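4-hydroxyphenylpyruvate dioxygenase (Pseudomonas putida, PDB 5HMQ) catalyses the metal-dependent dehydration of 3-dehydroshikimate to protocatechuate in quinate and shikimate degradation, as a homodimer whose subunits fuse a TIM-barrel domain to a dioxygenase-like domain. Local coordinates at the magnesium ion site and the interface of chains A and B. Residues are numbered along the deposited sequence; one frame, centred on the assembly and turned at random. Chains: chain A/B, 4-hydroxyphenylpyruvate dioxygenase.

Contact 1: the magnesium ion site. Residues chain A 444-445, 522-523, 525, 588, 590, 601, 612. With MG (magnesium ion), chain C.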
loop_
_atom_site.group_PDB
_atom_site.type_symbol
_atom_site.label_atom_id
_atom_site.label_comp_id
_atom_site.label_asym_id
_atom_site.label_seq_id
_atom_site.Cartn_x
_atom_site.Cartn_y
_atom_site.Cartn_z
ATOM N N ASP A 444 -27.954 5.330 11.806
ATOM C CA ASP A 444 -27.696 4.044 12.438
ATOM C C ASP A 444 -26.238 3.623 12.304
ATOM O O ASP A 444 -25.633 3.165 13.277
ATOM C CB ASP A 444 -28.602 2.965 11.846
ATOM C CG ASP A 444 -28.294 1.590 12.397
ATOM O OD1 ASP A 444 -28.846 1.231 13.460
ATOM O OD2 ASP A 444 -27.496 0.866 11.764
ATOM N N HIS A 445 -25.666 3.761 11.112
ATOM C CA HIS A 445 -24.258 3.444 10.924
ATOM C C HIS A 445 -23.737 4.174 9.695
ATOM O O HIS A 445 -24.497 4.746 8.911
ATOM C CB HIS A 445 -24.026 1.930 10.814
ATOM C CG HIS A 445 -24.739 1.276 9.669
ATOM N ND1 HIS A 445 -25.952 0.639 9.818
ATOM C CD2 HIS A 445 -24.397 1.134 8.367
ATOM C CE1 HIS A 445 -26.330 0.139 8.654
ATOM N NE2 HIS A 445 -25.406 0.429 7.757
ATOM N N HIS A 522 -18.609 5.046 2.303
ATOM C CA HIS A 522 -19.227 4.001 1.497
ATOM C C HIS A 522 -20.737 4.200 1.407
ATOM O O HIS A 522 -21.297 4.253 0.305
ATOM C CB HIS A 522 -18.884 2.626 2.072
ATOM C CG HIS A 522 -19.353 1.481 1.229
ATOM N ND1 HIS A 522 -20.470 0.736 1.540
ATOM C CD2 HIS A 522 -18.855 0.953 0.086
ATOM C CE1 HIS A 522 -20.640 -0.201 0.626
ATOM N NE2 HIS A 522 -19.674 -0.091 -0.268
ATOM N N HIS A 523 -21.411 4.312 2.551
ATOM C CA HIS A 523 -22.832 4.637 2.570
ATOM C C HIS A 523 -23.225 5.087 3.969
ATOM O O HIS A 523 -22.516 4.834 4.946
ATOM C CB HIS A 523 -23.701 3.456 2.121
ATOM C CG HIS A 523 -23.775 2.338 3.113
ATOM N ND1 HIS A 523 -22.893 1.280 3.108
ATOM C CD2 HIS A 523 -24.636 2.106 4.132
ATOM C CE1 HIS A 523 -23.202 0.447 4.087
ATOM N NE2 HIS A 523 -24.255 0.925 4.723
ATOM N N ALA A 525 -26.577 5.114 6.652
ATOM C CA ALA A 525 -27.811 4.390 6.925
ATOM C C ALA A 525 -28.626 5.106 7.995
ATOM O O ALA A 525 -28.119 5.380 9.088
ATOM C CB ALA A 525 -27.518 2.956 7.363
ATOM N N HIS A 588 -34.383 -3.386 5.307
ATOM C CA HIS A 588 -33.603 -2.262 4.814
ATOM C C HIS A 588 -33.688 -2.177 3.297
ATOM O O HIS A 588 -33.907 -3.177 2.609
ATOM C CB HIS A 588 -32.136 -2.343 5.269
ATOM C CG HIS A 588 -31.419 -3.581 4.828
ATOM N ND1 HIS A 588 -30.104 -3.568 4.413
ATOM C CD2 HIS A 588 -31.824 -4.871 4.746
ATOM C CE1 HIS A 588 -29.732 -4.793 4.089
ATOM N NE2 HIS A 588 -30.757 -5.603 4.282
ATOM N N TYR A 590 -31.872 0.276 -0.158
ATOM C CA TYR A 590 -30.761 1.109 -0.584
ATOM C C TYR A 590 -31.207 2.029 -1.712
ATOM O O TYR A 590 -32.077 1.679 -2.515
ATOM C CB TYR A 590 -29.572 0.272 -1.068
ATOM C CG TYR A 590 -28.983 -0.657 -0.031
ATOM C CD1 TYR A 590 -28.261 -0.164 1.048
ATOM C CD2 TYR A 590 -29.132 -2.033 -0.145
ATOM C CE1 TYR A 590 -27.716 -1.015 1.989
ATOM C CE2 TYR A 590 -28.589 -2.890 0.790
ATOM C CZ TYR A 590 -27.884 -2.376 1.856
ATOM O OH TYR A 590 -27.343 -3.230 2.790
ATOM N N GLU A 601 -29.069 4.340 2.839
ATOM C CA GLU A 601 -29.758 3.145 3.298
ATOM C C GLU A 601 -30.782 3.524 4.357
ATOM O O GLU A 601 -30.508 4.354 5.229
ATOM C CB GLU A 601 -28.757 2.127 3.861
ATOM C CG GLU A 601 -29.377 0.880 4.459
ATOM C CD GLU A 601 -28.336 -0.059 5.048
ATOM O OE1 GLU A 601 -27.171 0.365 5.199
ATOM O OE2 GLU A 601 -28.685 -1.216 5.363
ATOM N N TYR A 612 -25.707 -6.027 10.167
ATOM C CA TYR A 612 -25.793 -5.045 9.096
ATOM C C TYR A 612 -26.478 -5.576 7.845
ATOM O O TYR A 612 -26.527 -4.862 6.836
ATOM C CB TYR A 612 -24.389 -4.538 8.734
ATOM C CG TYR A 612 -23.699 -3.836 9.877
ATOM C CD1 TYR A 612 -24.056 -2.545 10.242
ATOM C CD2 TYR A 612 -22.705 -4.474 10.606
ATOM C CE1 TYR A 612 -23.431 -1.904 11.292
ATOM C CE2 TYR A 612 -22.076 -3.842 11.656
ATOM C CZ TYR A 612 -22.442 -2.556 11.997
ATOM O OH TYR A 612 -21.814 -1.926 13.048
HETATM MG MG MG C . -25.441 -0.700 5.934
HETATM O O HOH W 1 -23.769 -1.892 6.427
HETATM O O HOH W 2 -26.560 -2.306 6.534
HETATM O O HOH W 3 -25.043 -2.159 4.299
#

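Contact 2: the interface of chains A and B. Residues chain A 352, 355, 389, 394-395, 404, 408; chain B 36, 39-40.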
loop_
_atom_site.group_PDB
_atom_site.type_symbol
_atom_site.label_atom_id
_atom_site.label_comp_id
_atom_site.label_asym_id
_atom_site.label_seq_id
_atom_site.Cartn_x
_atom_site.Cartn_y
_atom_site.Cartn_z
ATOM N N PHE A 352 -11.051 24.865 4.704
ATOM C CA PHE A 352 -10.822 23.437 4.903
ATOM C C PHE A 352 -11.743 22.606 4.019
ATOM O O PHE A 352 -11.299 21.675 3.338
ATOM C CB PHE A 352 -11.020 23.088 6.379
ATOM C CG PHE A 352 -11.481 21.677 6.619
ATOM C CD1 PHE A 352 -10.586 20.619 6.557
ATOM C CD2 PHE A 352 -12.808 21.410 6.921
ATOM C CE1 PHE A 352 -11.007 19.321 6.781
ATOM C CE2 PHE A 352 -13.235 20.115 7.145
ATOM C CZ PHE A 352 -12.333 19.069 7.076
ATOM N N ASN A 355 -10.726 22.819 0.235
ATOM C CA ASN A 355 -9.567 21.973 -0.031
ATOM C C ASN A 355 -9.975 20.511 -0.119
ATOM O O ASN A 355 -9.528 19.782 -1.014
ATOM C CB ASN A 355 -8.513 22.153 1.063
ATOM C CG ASN A 355 -7.880 23.530 1.053
ATOM O OD1 ASN A 355 -7.969 24.261 0.069
ATOM N ND2 ASN A 355 -7.233 23.887 2.156
ATOM N N PHE A 389 -7.018 19.658 17.295
ATOM C CA PHE A 389 -7.107 21.066 16.930
ATOM C C PHE A 389 -8.085 21.754 17.867
ATOM O O PHE A 389 -9.250 21.351 17.951
ATOM C CB PHE A 389 -7.557 21.240 15.475
ATOM C CG PHE A 389 -6.581 20.708 14.465
ATOM C CD1 PHE A 389 -5.406 21.392 14.191
ATOM C CD2 PHE A 389 -6.841 19.533 13.783
ATOM C CE1 PHE A 389 -4.507 20.909 13.259
ATOM C CE2 PHE A 389 -5.947 19.045 12.850
ATOM C CZ PHE A 389 -4.777 19.734 12.588
ATOM N N GLY A 394 -6.292 25.992 12.623
ATOM C CA GLY A 394 -5.990 25.141 11.497
ATOM C C GLY A 394 -7.198 24.858 10.628
ATOM O O GLY A 394 -7.937 25.765 10.233
ATOM N N PRO A 395 -7.424 23.578 10.312
ATOM C CA PRO A 395 -8.587 23.210 9.492
ATOM C C PRO A 395 -9.902 23.202 10.252
ATOM O O PRO A 395 -10.958 23.045 9.624
ATOM C CB PRO A 395 -8.229 21.801 9.010
ATOM C CG PRO A 395 -7.423 21.242 10.138
ATOM C CD PRO A 395 -6.623 22.400 10.691
ATOM N N ARG A 404 -8.046 14.896 14.220
ATOM C CA ARG A 404 -7.789 14.591 12.821
ATOM C C ARG A 404 -7.900 13.095 12.564
ATOM O O ARG A 404 -7.273 12.286 13.257
ATOM C CB ARG A 404 -6.397 15.079 12.425
ATOM C CG ARG A 404 -6.019 14.757 10.995
ATOM C CD ARG A 404 -4.512 14.658 10.872
ATOM N NE ARG A 404 -4.100 13.655 9.896
ATOM C CZ ARG A 404 -3.817 13.920 8.625
ATOM N NH1 ARG A 404 -3.901 15.162 8.173
ATOM N NH2 ARG A 404 -3.445 12.944 7.809
ATOM N N GLY A 408 -7.314 12.990 6.905
ATOM C CA GLY A 408 -7.386 14.431 6.968
ATOM C C GLY A 408 -8.750 14.965 7.344
ATOM O O GLY A 408 -8.863 16.152 7.676
ATOM N N ASN B 36 -2.608 23.370 1.872
ATOM C CA ASN B 36 -3.336 22.505 2.796
ATOM C C ASN B 36 -2.397 21.834 3.791
ATOM O O ASN B 36 -2.796 21.548 4.925
ATOM C CB ASN B 36 -4.138 21.456 2.026
ATOM C CG ASN B 36 -5.280 20.877 2.844
ATOM O OD1 ASN B 36 -6.005 21.604 3.522
ATOM N ND2 ASN B 36 -5.440 19.559 2.789
ATOM N N LEU B 39 -1.921 24.098 6.633
ATOM C CA LEU B 39 -3.115 24.205 7.464
ATOM C C LEU B 39 -3.121 23.159 8.570
ATOM O O LEU B 39 -3.612 23.423 9.673
ATOM C CB LEU B 39 -4.356 24.074 6.582
ATOM C CG LEU B 39 -5.720 24.411 7.172
ATOM C CD1 LEU B 39 -5.755 25.868 7.604
ATOM C CD2 LEU B 39 -6.804 24.136 6.142
ATOM N N TYR B 40 -2.579 21.975 8.294
ATOM C CA TYR B 40 -2.524 20.888 9.261
ATOM C C TYR B 40 -1.248 20.887 10.089
ATOM O O TYR B 40 -1.146 20.104 11.039
ATOM C CB TYR B 40 -2.680 19.547 8.539
ATOM C CG TYR B 40 -4.099 19.274 8.090
ATOM C CD1 TYR B 40 -4.645 19.940 7.001
ATOM C CD2 TYR B 40 -4.890 18.341 8.751
ATOM C CE1 TYR B 40 -5.938 19.696 6.587
ATOM C CE2 TYR B 40 -6.184 18.085 8.341
ATOM C CZ TYR B 40 -6.704 18.767 7.260
ATOM O OH TYR B 40 -7.993 18.516 6.851
#

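Contact 1: the magnesium ion site
The magnesium site has the build of a catalytic centre, the two-histidine, one-carboxylate facial triad of the vicinal oxygen chelate fold. Yet its dioxygenase-like domain shows neither 4-hydroxyphenylpyruvate nor protocatechuate dioxygenase activity, and dehydration belongs to the metal site of the N-terminal barrel. The site is thus a genuine, specifically built metal site of catalytic type that may now serve mainly to hold the domain together; the structure alone does not show what the ion contributes.

Strands 442-450, 520-527 and 599-605 supply the protein ligands to one face of a near-octahedral ion. A:His445 NE2 binds MG at 2.1 Å, and A:His523 NE2 binds MG at 2.3 Å. Both imidazoles leave the main chain in the crowded position, CG between the backbone N and carbonyl carbon (chi1 60° and 72°). A:Glu601 instead reaches in fully extended, CG anti to the backbone N, and binds end-on, with OE1 2.2 Å from MG. Three waters fill the opposite face, each trans to a protein ligand, where a chelating substrate would bind in an active relative.

The second shell fixes the rotation of these groups. A:His445 ND1 donates to A:Asp444 OD2, a carboxylate oxygen using its anti lone pair, at 2.5 Å; a carboxylate here, if charged, may make the imidazole a stronger donor to the metal. Its ring lies between A:Ala525 CB, over the rim of one face, and A:Tyr612 CD1, over the centre of the other. A:His523 ND1 points in its ring plane at A:His522 ND1, 2.9 Å away and nearly straight (167° at H), which fits an A:His522 imidazole accepting through ND1. The non-coordinating A:Glu601 OE2 is met from above the carboxylate plane by A:His588 ND1, at 2.9 Å.

Water 3 is also joined to the phenol of A:Tyr590. Water 2, trans to A:His523, bridges to A:Glu601 OE2 and lies 2.6 Å from the backbone carbonyl A:Tyr612 O.

Contact 2: the interface of chains A and B
This patch belongs to the two-fold interface of the homodimer and recurs with the chains exchanged. The short helix 35-40 of the TIM barrel of chain B docks against the first dioxygenase-like module of chain A, with B:Leu39 and B:Tyr40 burying the most surface in the patch.

Hydrogen bonds hold both the tyrosine and the asparagine of this helix. The phenol B:Tyr40 OH donates to the backbone carbonyl A:Gly408 O at 2.7 Å, approaching from above the carbonyl plane, and so pins the tip of the aromatic side chain. Farther along, the amide A:Asn355 ND2 donates to B:Asn36 OD1 at 2.9 Å. These side chains slide past each other in opposite directions with their amide planes 74° apart; the donor stands well above the acceptor's carbonyl plane, and the bond is noticeably bent. B:Asn36 OD1 also lies in plane at the edge of the B:Tyr40 ring, so the polar pair lies alongside the tyrosine.

Ring packing surrounds the tyrosine. Its CG is anti to the carbonyl carbon (chi1 -75°), which sends the ring in between A:Pro395 and the segment holding A:Gly408. A:Pro395 CG sits over one face, toward the rim, 3.9 Å from the ring centroid of B:Tyr40, as a CH-pi contact. A:Phe352 turns its edge to the phenol oxygen. A:Arg404 crosses at about a right angle; its guanidinium plane stands 87° from the ring and presents an edge to it, NH1 lying by the rim of the face opposite A:Pro395, 3.4 Å from B:Tyr40 CD2. Roughly at right angles to its contact with the tyrosine, A:Pro395 places CD over the centre of the A:Phe389 ring, which braces the proline from within chain A.

Aliphatic contacts complete the fit. B:Leu39, CG anti to its backbone N, lies antiparallel to A:Pro395 and rests CD2 near the proline CA and CB. Its other methyl turns to the glycine backbone, B:Leu39 CD1 standing 3.4 Å from A:Gly394 O.

The centres of the C-alpha atoms of contact 1 and contact 2 are about 28 Å apart, and the two share neither residues nor secondary-structure elements. In chain A they fall in successive vicinal oxygen chelate modules: contact 1 in the second, contact 2 in the first. Contact 2 thus joins the dioxygenase-like domain of one subunit to the dehydratase barrel of the other. Such a cross-subunit tie offers a plausible route by which a domain without detected dioxygenase activity could support dehydration in vivo, through assembly rather than chemistry, although the structure alone does not show coupling between the sites.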